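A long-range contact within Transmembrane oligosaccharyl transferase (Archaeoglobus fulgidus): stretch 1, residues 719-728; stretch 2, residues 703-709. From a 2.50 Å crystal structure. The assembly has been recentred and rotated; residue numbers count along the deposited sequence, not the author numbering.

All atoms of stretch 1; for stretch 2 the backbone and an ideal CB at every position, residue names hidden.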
ATOM      1  N   GLN A 719      38.244   3.349   7.649  1.00 34.35           N
ATOM      2  CA  GLN A 719      37.727   4.519   6.932  1.00 35.06           C
ATOM      3  C   GLN A 719      36.204   4.440   6.817  1.00 34.63           C
ATOM      4  O   GLN A 719      35.515   5.437   7.036  1.00 33.96           O
ATOM      5  CB  GLN A 719      38.380   4.668   5.544  1.00 33.82           C
ATOM      6  CG  GLN A 719      38.349   6.098   5.022  1.00 37.33           C
ATOM      7  CD  GLN A 719      38.747   6.224   3.546  1.00 39.52           C
ATOM      8  OE1 GLN A 719      38.860   5.228   2.834  1.00 39.56           O
ATOM      9  NE2 GLN A 719      38.952   7.459   3.088  1.00 33.47           N
ATOM     10  N   VAL A 720      35.682   3.253   6.491  1.00 36.75           N
ATOM     11  CA  VAL A 720      34.236   3.062   6.425  1.00 36.39           C
ATOM     12  C   VAL A 720      33.614   3.428   7.773  1.00 38.63           C
ATOM     13  O   VAL A 720      32.721   4.279   7.846  1.00 34.73           O
ATOM     14  CB  VAL A 720      33.843   1.622   6.030  1.00 35.52           C
ATOM     15  CG1 VAL A 720      32.383   1.353   6.393  1.00 31.73           C
ATOM     16  CG2 VAL A 720      34.081   1.378   4.527  1.00 30.44           C
ATOM     17  N   LEU A 721      34.114   2.814   8.841  1.00 31.60           N
ATOM     18  CA  LEU A 721      33.578   3.059  10.183  1.00 32.97           C
ATOM     19  C   LEU A 721      33.678   4.526  10.633  1.00 36.05           C
ATOM     20  O   LEU A 721      32.714   5.089  11.143  1.00 40.69           O
ATOM     21  CB  LEU A 721      34.263   2.151  11.205  1.00 27.91           C
ATOM     22  CG  LEU A 721      33.826   2.394  12.644  1.00 33.70           C
ATOM     23  CD1 LEU A 721      32.362   2.007  12.831  1.00 27.03           C
ATOM     24  CD2 LEU A 721      34.738   1.666  13.635  1.00 34.16           C
ATOM     25  N   GLN A 722      34.829   5.157  10.431  1.00 35.59           N
ATOM     26  CA  GLN A 722      34.970   6.563  10.814  1.00 35.22           C
ATOM     27  C   GLN A 722      34.043   7.479  10.042  1.00 32.28           C
ATOM     28  O   GLN A 722      33.574   8.481  10.571  1.00 33.25           O
ATOM     29  CB  GLN A 722      36.426   7.036  10.669  1.00 37.27           C
ATOM     30  CG  GLN A 722      37.423   6.229  11.488  1.00 39.46           C
ATOM     31  CD  GLN A 722      36.923   5.906  12.902  1.00 38.55           C
ATOM     32  OE1 GLN A 722      36.255   6.726  13.563  1.00 40.64           O
ATOM     33  NE2 GLN A 722      37.260   4.711  13.376  1.00 32.26           N
ATOM     34  N   THR A 723      33.797   7.140   8.780  1.00 30.31           N
ATOM     35  CA  THR A 723      32.803   7.850   7.982  1.00 34.40           C
ATOM     36  C   THR A 723      31.394   7.689   8.574  1.00 38.40           C
ATOM     37  O   THR A 723      30.670   8.671   8.796  1.00 41.92           O
ATOM     38  CB  THR A 723      32.816   7.350   6.540  1.00 38.68           C
ATOM     39  OG1 THR A 723      34.097   7.647   5.953  1.00 40.55           O
ATOM     40  CG2 THR A 723      31.699   8.006   5.734  1.00 33.27           C
ATOM     41  N   ALA A 724      31.019   6.441   8.848  1.00 38.34           N
ATOM     42  CA  ALA A 724      29.714   6.126   9.422  1.00 35.16           C
ATOM     43  C   ALA A 724      29.459   6.845  10.768  1.00 34.41           C
ATOM     44  O   ALA A 724      28.442   7.517  10.936  1.00 33.09           O
ATOM     45  CB  ALA A 724      29.568   4.635   9.557  1.00 35.27           C
ATOM     46  N   LEU A 725      30.376   6.716  11.721  1.00 34.58           N
ATOM     47  CA  LEU A 725      30.222   7.411  13.006  1.00 32.62           C
ATOM     48  C   LEU A 725      30.109   8.920  12.846  1.00 33.73           C
ATOM     49  O   LEU A 725      29.299   9.561  13.506  1.00 35.60           O
ATOM     50  CB  LEU A 725      31.380   7.085  13.940  1.00 30.86           C
ATOM     51  CG  LEU A 725      31.384   5.659  14.462  1.00 34.34           C
ATOM     52  CD1 LEU A 725      32.623   5.421  15.310  1.00 35.40           C
ATOM     53  CD2 LEU A 725      30.114   5.415  15.278  1.00 34.46           C
ATOM     54  N   TYR A 726      30.917   9.495  11.967  1.00 32.45           N
ATOM     55  CA  TYR A 726      30.831  10.926  11.716  1.00 30.67           C
ATOM     56  C   TYR A 726      29.441  11.313  11.223  1.00 33.33           C
ATOM     57  O   TYR A 726      28.850  12.276  11.716  1.00 35.35           O
ATOM     58  CB  TYR A 726      31.886  11.357  10.689  1.00 37.65           C
ATOM     59  CG  TYR A 726      31.927  12.845  10.476  1.00 41.92           C
ATOM     60  CD1 TYR A 726      32.690  13.659  11.295  1.00 48.36           C
ATOM     61  CD2 TYR A 726      31.198  13.443   9.458  1.00 48.95           C
ATOM     62  CE1 TYR A 726      32.743  15.039  11.097  1.00 48.01           C
ATOM     63  CE2 TYR A 726      31.241  14.818   9.258  1.00 50.30           C
ATOM     64  CZ  TYR A 726      32.017  15.605  10.080  1.00 47.46           C
ATOM     65  OH  TYR A 726      32.059  16.969   9.885  1.00 53.15           O
ATOM     66  N   GLU A 727      28.922  10.572  10.245  1.00 33.45           N
ATOM     67  CA  GLU A 727      27.570  10.834   9.739  1.00 32.61           C
ATOM     68  C   GLU A 727      26.554  10.741  10.870  1.00 32.01           C
ATOM     69  O   GLU A 727      25.639  11.565  10.977  1.00 36.78           O
ATOM     70  CB  GLU A 727      27.192   9.832   8.640  1.00 38.28           C
ATOM     71  CG  GLU A 727      25.833  10.104   7.990  1.00 41.98           C
ATOM     72  CD  GLU A 727      25.200   8.861   7.343  1.00 46.84           C
ATOM     73  OE1 GLU A 727      24.173   8.382   7.879  1.00 45.97           O
ATOM     74  OE2 GLU A 727      25.720   8.372   6.302  1.00 41.47           O
ATOM     75  N   ALA A 728      26.730   9.746  11.734  1.00 29.44           N
ATOM     76  CA  ALA A 728      25.740   9.488  12.781  1.00 39.34           C
ATOM     77  C   ALA A 728      25.694  10.656  13.773  1.00 42.88           C
ATOM     78  O   ALA A 728      24.630  11.202  14.065  1.00 41.63           O
ATOM     79  CB  ALA A 728      26.036   8.169  13.493  1.00 35.65           C
ATOM     80  N   UNK A 703      22.310   4.752  -1.924  1.00 39.20           N
ATOM     81  CA  UNK A 703      22.827   5.956  -2.566  1.00 37.33           C
ATOM     82  C   UNK A 703      23.989   6.658  -1.830  1.00 38.88           C
ATOM     83  O   UNK A 703      25.002   7.000  -2.442  1.00 42.17           O
ATOM     84  CB  UNK A 703      21.675   6.950  -2.730  1.00 37.33           C
ATOM     85  N   UNK A 704      23.825   6.882  -0.530  1.00 39.11           N
ATOM     86  CA  UNK A 704      24.777   7.679   0.235  1.00 39.62           C
ATOM     87  C   UNK A 704      26.148   7.032   0.266  1.00 39.83           C
ATOM     88  O   UNK A 704      27.162   7.730   0.250  1.00 46.37           O
ATOM     89  CB  UNK A 704      24.269   7.890   1.663  1.00 39.62           C
ATOM     90  N   UNK A 705      26.185   5.701   0.272  1.00 39.73           N
ATOM     91  CA  UNK A 705      27.455   4.981   0.284  1.00 39.64           C
ATOM     92  C   UNK A 705      28.066   4.850  -1.111  1.00 43.67           C
ATOM     93  O   UNK A 705      29.292   4.811  -1.277  1.00 44.88           O
ATOM     94  CB  UNK A 705      27.258   3.591   0.892  1.00 39.64           C
ATOM     95  N   UNK A 706      27.209   4.816  -2.121  1.00 45.22           N
ATOM     96  CA  UNK A 706      27.690   4.855  -3.496  1.00 44.84           C
ATOM     97  C   UNK A 706      28.446   6.172  -3.640  1.00 42.60           C
ATOM     98  O   UNK A 706      29.571   6.229  -4.146  1.00 45.12           O
ATOM     99  CB  UNK A 706      26.550   4.735  -4.509  1.00 44.84           C
ATOM    100  N   UNK A 707      27.827   7.222  -3.117  1.00 31.71           N
ATOM    101  CA  UNK A 707      28.377   8.569  -3.135  1.00 36.60           C
ATOM    102  C   UNK A 707      29.652   8.708  -2.280  1.00 42.14           C
ATOM    103  O   UNK A 707      30.637   9.294  -2.729  1.00 47.47           O
ATOM    104  CB  UNK A 707      27.316   9.557  -2.646  1.00 36.60           C
ATOM    105  N   UNK A 708      29.646   8.149  -1.070  1.00 43.13           N
ATOM    106  CA  UNK A 708      30.851   8.138  -0.235  1.00 45.57           C
ATOM    107  C   UNK A 708      32.044   7.469  -0.913  1.00 45.62           C
ATOM    108  O   UNK A 708      33.175   7.887  -0.719  1.00 41.00           O
ATOM    109  CB  UNK A 708      30.556   7.427   1.087  1.00 45.57           C
ATOM    110  N   UNK A 709      31.788   6.403  -1.667  1.00 46.19           N
ATOM    111  CA  UNK A 709      32.864   5.517  -2.129  1.00 48.33           C
ATOM    112  C   UNK A 709      33.844   6.210  -3.069  1.00 44.71           C
ATOM    113  O   UNK A 709      34.952   5.729  -3.278  1.00 45.72           O
ATOM    114  CB  UNK A 709      32.266   4.297  -2.833  1.00 48.33           C
TER

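Stretch 1 is helical throughout and stretch 2 is helical over most of its length. The two helix axes approach no closer than 12.3 Å and their N-to-C directions differ by 126°. With backbones so far apart, contact must be made by long side chains on stretch 2, or by long ones reaching back from stretch 1.

Position 703 has helical backbone angles (-47/-49), and nothing of stretch 1 lies within 5.5 Å of its ideal CB. Many helix-compatible residues would suit it. The deposited residue is Ala-703, which makes no contact across the stretches.

At position 704 the CA-to-CB bond points toward stretch 1, and the ideal CB lies 4.9 Å from Glu-727 OE2. A carboxylate so near would favour a lysine, arginine, glutamine or other donor, although a small or apolar residue could also fit. The residue is Glu-704, an acid beside an acid. Its chi1 is p and chi2 m, and the contact is made by its aliphatic part, with Glu-704 CG 4.3 Å from Glu-727 OE2; its own OE2 is hydrogen-bonded elsewhere in the structure.

Position 705 looks less promising: CA-to-CB points sideways and the ideal CB has no neighbour from stretch 1 within 5.5 Å. Yet the flank of stretch 1 formed by Val-720, Thr-723 and Ala-724 offers methyl groups to anything long enough to reach them. A large apolar or aromatic side chain would suit, as might methionine. Trp-705 is deposited, with chi1 m (-81°) and chi2 94°, and the end of its ring comes nearer than its CB. The six-membered part of the indole does the work: Trp-705 CH2 lies 3.7 Å from Val-720 CG1, and Trp-705 CZ2 3.9 Å from Ala-724 CB. Ala-724 CB and Val-720 O sit at the ring edge, the latter 3.4 Å from Trp-705 CH2. Trp-705 has the largest area covered by the other stretch, 86 Å².

Positions 706 and 707 are out of reach of stretch 1, so polar or small residues are equally plausible. They are Lys-706, extended beyond a p chi2, and Ser-707.

At position 708 CA-to-CB again points toward stretch 1, with the ideal CB 4.8 Å from Thr-723 CG2. Farther along, the carboxylate of Glu-727 provides an acceptor. An aliphatic residue could pack on the methyl, and a long donor such as lysine or arginine could seek the acid; an aromatic ring carrying a hydroxyl could answer both. Tyr-708 does so. Thr-723 CG2 lies over one ring face, 3.9 Å from the centroid of the Tyr-708 ring and 15° off the normal, a CH-pi contact. At the ring edge, Tyr-708 OH donates a 2.7 Å hydrogen bond to Glu-727 OE2, the single hydrogen bond joining the stretches.

Position 709 is again out of reach, and its phi/psi of -64/-17 would accept many residues. Ser-709 bonds back to its own stretch, Ser-709 OG donating to Lys-706 O at 2.7 Å.

Stretch 2, residues 703-709: AEWKSYS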
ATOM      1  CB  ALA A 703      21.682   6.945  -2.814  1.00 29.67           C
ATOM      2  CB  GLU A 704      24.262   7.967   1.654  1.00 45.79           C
ATOM      3  CG  GLU A 704      24.213   6.736   2.564  1.00 65.82           C
ATOM      4  CD  GLU A 704      22.921   5.889   2.444  1.00 64.95           C
ATOM      5  OE1 GLU A 704      21.992   6.253   1.649  1.00 64.47           O
ATOM      6  OE2 GLU A 704      22.857   4.861   3.178  1.00 47.55           O
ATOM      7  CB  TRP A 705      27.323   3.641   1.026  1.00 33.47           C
ATOM      8  CG  TRP A 705      27.417   3.861   2.515  1.00 35.77           C
ATOM      9  CD1 TRP A 705      26.380   4.044   3.392  1.00 37.20           C
ATOM     10  CD2 TRP A 705      28.618   3.992   3.286  1.00 35.68           C
ATOM     11  NE1 TRP A 705      26.862   4.262   4.663  1.00 36.07           N
ATOM     12  CE2 TRP A 705      28.232   4.237   4.627  1.00 37.88           C
ATOM     13  CE3 TRP A 705      29.981   3.928   2.975  1.00 34.22           C
ATOM     14  CZ2 TRP A 705      29.171   4.416   5.664  1.00 39.28           C
ATOM     15  CZ3 TRP A 705      30.913   4.100   3.998  1.00 33.08           C
ATOM     16  CH2 TRP A 705      30.501   4.338   5.329  1.00 39.00           C
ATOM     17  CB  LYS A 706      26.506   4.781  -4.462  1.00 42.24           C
ATOM     18  CG  LYS A 706      26.866   4.948  -5.929  1.00 52.12           C
ATOM     19  CD  LYS A 706      27.582   3.733  -6.488  1.00 60.25           C
ATOM     20  CE  LYS A 706      27.652   3.813  -8.004  1.00 65.40           C
ATOM     21  NZ  LYS A 706      28.378   2.667  -8.625  1.00 68.21           N
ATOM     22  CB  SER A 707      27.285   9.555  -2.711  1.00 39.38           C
ATOM     23  OG  SER A 707      27.846  10.784  -2.328  1.00 53.06           O
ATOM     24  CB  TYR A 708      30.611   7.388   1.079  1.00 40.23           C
ATOM     25  CG  TYR A 708      29.742   8.092   2.081  1.00 36.55           C
ATOM     26  CD1 TYR A 708      29.630   9.467   2.094  1.00 28.28           C
ATOM     27  CD2 TYR A 708      29.034   7.365   3.027  1.00 35.18           C
ATOM     28  CE1 TYR A 708      28.830  10.110   3.031  1.00 35.78           C
ATOM     29  CE2 TYR A 708      28.230   7.989   3.956  1.00 34.35           C
ATOM     30  CZ  TYR A 708      28.127   9.357   3.958  1.00 40.41           C
ATOM     31  OH  TYR A 708      27.316   9.965   4.895  1.00 45.83           O
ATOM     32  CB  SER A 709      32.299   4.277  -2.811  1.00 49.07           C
ATOM     33  OG  SER A 709      31.781   4.624  -4.076  1.00 49.46           O
TER
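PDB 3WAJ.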